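Local coordinates for Lmo0547 protein (Listeria monocytogenes, PDB 4R9N), which probably regulates transcription as a member of the SorC family, with a putative sugar-binding domain that may sense a carbohydrate effector, at residues 124-127 with 128-132; 194-198 with 199-203. All coordinates share one frame; numbering follows the deposited sequence.

Overall arrangement
Starting from the N terminus, the chain first builds strands 19-23, 54-57, 79-82 and 110-111 of a seven-stranded parallel sheet before it reaches contact 1. There residues 124-131 lie in helix 123-131, about 24 Å from the chain centre, and Asn132 caps the next helix, 133-143; contact 1 closes no loop. It is complete before contact 2 opens, so the two stand in series; they neither nest nor cross. Contact 2 follows the hairpin 180-184/187-190 and bends the loop 194-198 into the short helix 199-202. Their centres are about 17 Å apart, yet they touch: Lys126 makes a weak hydrogen bond to Thr202 O and packs against His203, joining peripheral helix 123-131 to the segment leaving the hairpin.

Contact 1 (124-127 with 128-132); sequences EMKT and DLSKN
Leu129 swings CG opposite its own carbonyl carbon (chi1 -73°), while Met125, modelled as selenomethionine, holds CG anti to its backbone N (chi1 -169°); the two chains then cross at a slant, with Met125 CG 3.9 Å from Leu129 CD1. In Ser130, OG stands anti to the carbonyl carbon and beside its own N, which puts it near Lys126 O, to which it gives a weak hydrogen bond at 3.2 Å. The same oxygen accepts Ser130 N at 2.9 Å, with an N-H...O angle of 170°, so one carbonyl is gripped twice by one residue. Lys126, bent at chi2 and chi4, lays its CD 3.5 Å from Ser130 OG, and its NZ goes on to a weak hydrogen bond with Thr202 O. The Ser130 N bond belongs to the regular i to i+4 backbone ladder of an alpha-helix, here the exposed helix 123-131. In the same ladder Asp128 N is hydrogen-bonded to Glu124 O at 3.0 Å, and Leu129 N to Met125 O at 3.0 Å. At the last turn the hydrogen bond from Lys131 N to Thr127 O, 3.3 Å, is longer and less straight. The carboxylates of Glu124 and Asp128, like charges, do not touch; a water bridges them, donating to Glu124 OE1 and to Asp128 OD2.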
# COMPACT_ATOMS: atom_id res chain seq x y z
N GLU A 124 8.43 12.86 21.71
CA GLU A 124 7.71 12.63 22.98
C GLU A 124 6.20 12.47 22.72
O GLU A 124 5.51 11.64 23.35
CB GLU A 124 8.04 13.80 23.92
CG GLU A 124 7.56 13.66 25.35
CD GLU A 124 7.87 14.88 26.20
OE1 GLU A 124 6.90 15.34 26.87
OE2 GLU A 124 9.04 15.37 26.21
N MSE A 125 5.69 13.25 21.78
CA MSE A 125 4.24 13.17 21.44
C MSE A 125 3.97 11.86 20.74
O MSE A 125 2.95 11.22 21.01
CB MSE A 125 3.77 14.28 20.50
CG MSE A 125 2.25 14.33 20.37
SE MSE A 125 1.78 15.91 19.27
CE MSE A 125 -0.12 16.01 19.71
N LYS A 126 4.88 11.50 19.85
CA LYS A 126 4.78 10.26 19.07
C LYS A 126 4.68 9.13 20.08
O LYS A 126 3.81 8.26 19.99
CB LYS A 126 6.00 10.11 18.11
CG LYS A 126 6.50 8.67 17.76
CD LYS A 126 5.45 7.83 17.08
CE LYS A 126 5.99 6.74 16.17
NZ LYS A 126 6.70 5.60 16.80
N THR A 127 5.55 9.19 21.06
CA THR A 127 5.61 8.14 22.07
C THR A 127 4.35 8.03 22.92
O THR A 127 3.89 6.91 23.14
CB THR A 127 6.82 8.34 23.00
OG1 THR A 127 8.00 8.50 22.20
CG2 THR A 127 6.96 7.14 23.93
N ASP A 128 3.81 9.15 23.42
CA ASP A 128 2.53 9.16 24.14
C ASP A 128 1.34 8.59 23.34
O ASP A 128 0.51 7.85 23.86
CB ASP A 128 2.13 10.60 24.48
CG ASP A 128 2.95 11.19 25.58
OD1 ASP A 128 3.82 10.45 26.12
OD2 ASP A 128 2.74 12.39 25.92
N LEU A 129 1.24 8.99 22.07
CA LEU A 129 0.17 8.52 21.21
C LEU A 129 0.31 7.03 20.95
O LEU A 129 -0.65 6.28 21.07
CB LEU A 129 0.19 9.25 19.85
CG LEU A 129 -0.27 10.70 19.89
CD1 LEU A 129 0.18 11.45 18.65
CD2 LEU A 129 -1.78 10.73 19.95
N SER A 130 1.50 6.61 20.54
CA SER A 130 1.73 5.20 20.29
C SER A 130 1.29 4.33 21.47
O SER A 130 0.79 3.21 21.25
CB SER A 130 3.20 4.94 19.94
OG SER A 130 3.47 5.38 18.62
N LYS A 131 1.42 4.84 22.70
CA LYS A 131 0.99 4.11 23.90
C LYS A 131 -0.46 4.38 24.41
O LYS A 131 -0.90 3.73 25.34
CB LYS A 131 2.00 4.33 25.05
CG LYS A 131 1.68 5.51 25.97
CD LYS A 131 2.75 5.73 27.02
CE LYS A 131 2.30 6.72 28.10
NZ LYS A 131 3.11 6.62 29.36
N ASN A 132 -1.21 5.33 23.86
CA ASN A 132 -2.63 5.39 24.22
C ASN A 132 -3.30 4.06 23.85
O ASN A 132 -2.98 3.47 22.79
CB ASN A 132 -3.36 6.52 23.46
CG ASN A 132 -4.87 6.31 23.38
OD1 ASN A 132 -5.38 5.78 22.41
ND2 ASN A 132 -5.58 6.69 24.42
O HOH W 1 4.75 13.25 27.74

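Contact 2 (194-198 with 199-203); sequences KEAKT and EINTH
Asn201 and Ala196 join the loop 194-198 to the segment that follows it, a short helical turn, 199-202, with imperfect bonding. The asparagine side chain bonds back to the backbone of the preceding loop, in the segment after the hairpin 180-184/187-190, within the putative sugar-binding domain.

Two hydrogen bonds, one of them weak, link the segments. Asn201 ND2 donates to Ala196 O at 2.9 Å, with an N-H...O angle of 156°; the oxygen lies close to the amide plane, and the donor is tilted only 17° from the carbonyl plane. The weak bond runs from Asn201 N to Thr198 O at 3.2 Å and is bent well away from straight. Outside the two segments, Asn201 OD1 accepts from Phe188 N, so the buried amide is held through both of its ends, which fixes its rotation.

The non-bonded contacts close around the same amide. Glu195 crosses Asn201 at a slant, with OE1 3.4 Å from Asn201 CB, its carboxylate plane steeply turned against the amide plane. That carboxylate is held elsewhere: OE1 forms a salt bridge with Arg187, and OE2 accepts from Leu209 N. On the Thr198 side chain, OG1 stands opposite the backbone N (chi1 -173°) and is bonded to Glu174, which leaves CG2 to pack 3.7 Å from Asn201 ND2.

Inside 199-203, Glu199 O collects three donors: Thr202 N at 3.0 Å, Thr202 OG1 at 2.8 Å and His203 ND1 at 2.8 Å. At the other side of the imidazole, His203 NE2 is bonded to Thr123 OG1, whereas His203 ND1 reaches Glu199 O from above the carbonyl plane.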
# COMPACT_ATOMS: atom_id res chain seq x y z
N LYS A 194 14.75 -2.97 3.24
CA LYS A 194 14.68 -2.75 4.68
C LYS A 194 14.50 -1.28 4.96
O LYS A 194 14.95 -0.46 4.17
CB LYS A 194 15.90 -3.29 5.39
CG LYS A 194 16.08 -4.79 5.13
CD LYS A 194 17.17 -5.39 6.01
CE LYS A 194 17.00 -6.91 6.11
NZ LYS A 194 16.94 -7.58 4.78
N GLU A 195 13.84 -0.96 6.06
CA GLU A 195 13.60 0.45 6.39
C GLU A 195 14.93 1.13 6.57
O GLU A 195 15.80 0.60 7.29
CB GLU A 195 12.80 0.62 7.69
CG GLU A 195 11.38 0.16 7.50
CD GLU A 195 10.41 0.60 8.57
OE1 GLU A 195 10.56 1.71 9.15
OE2 GLU A 195 9.44 -0.18 8.80
N ALA A 196 15.11 2.30 5.94
CA ALA A 196 16.28 3.10 6.18
C ALA A 196 16.34 3.60 7.63
O ALA A 196 15.31 3.82 8.31
CB ALA A 196 16.37 4.28 5.21
N LYS A 197 17.58 3.78 8.10
CA LYS A 197 17.80 4.43 9.39
C LYS A 197 17.68 5.93 9.24
O LYS A 197 18.65 6.58 8.90
CB LYS A 197 19.19 4.07 9.91
CG LYS A 197 19.34 2.59 10.25
CD LYS A 197 20.56 2.44 11.16
CE LYS A 197 21.12 1.02 11.22
NZ LYS A 197 20.73 0.38 12.52
N THR A 198 16.50 6.45 9.48
CA THR A 198 16.19 7.83 9.23
C THR A 198 15.05 8.18 10.13
O THR A 198 14.19 7.34 10.45
CB THR A 198 15.91 8.12 7.71
OG1 THR A 198 15.77 9.53 7.51
CG2 THR A 198 14.63 7.48 7.23
N GLU A 199 15.11 9.41 10.61
CA GLU A 199 14.11 9.99 11.51
C GLU A 199 12.68 9.74 11.11
O GLU A 199 11.88 9.31 11.94
CB GLU A 199 14.33 11.53 11.60
CG GLU A 199 13.33 12.27 12.50
CD GLU A 199 12.17 12.95 11.77
OE1 GLU A 199 12.24 13.20 10.55
OE2 GLU A 199 11.16 13.26 12.44
N ILE A 200 12.32 10.05 9.86
CA ILE A 200 10.96 9.86 9.40
C ILE A 200 10.40 8.46 9.78
O ILE A 200 9.30 8.36 10.31
CB ILE A 200 10.78 10.14 7.87
CG1 ILE A 200 10.91 11.67 7.60
CG2 ILE A 200 9.41 9.66 7.41
CD1 ILE A 200 10.56 12.09 6.18
N ASN A 201 11.13 7.40 9.52
CA ASN A 201 10.65 6.03 9.77
C ASN A 201 10.33 5.78 11.23
O ASN A 201 9.43 4.98 11.53
CB ASN A 201 11.60 4.92 9.27
CG ASN A 201 11.58 4.78 7.74
OD1 ASN A 201 10.59 5.21 7.08
ND2 ASN A 201 12.69 4.31 7.17
N THR A 202 11.05 6.44 12.14
CA THR A 202 10.80 6.23 13.55
C THR A 202 9.68 7.12 14.09
O THR A 202 9.34 7.05 15.30
CB THR A 202 12.07 6.48 14.38
OG1 THR A 202 12.48 7.83 14.19
CG2 THR A 202 13.19 5.52 13.99
N HIS A 203 9.13 8.01 13.28
CA HIS A 203 8.10 8.93 13.71
C HIS A 203 6.73 8.67 13.04
O HIS A 203 5.79 9.44 13.17
CB HIS A 203 8.59 10.37 13.53
CG HIS A 203 9.67 10.75 14.52
ND1 HIS A 203 10.97 10.30 14.42
CD2 HIS A 203 9.62 11.48 15.65
CE1 HIS A 203 11.68 10.75 15.45
NE2 HIS A 203 10.90 11.50 16.19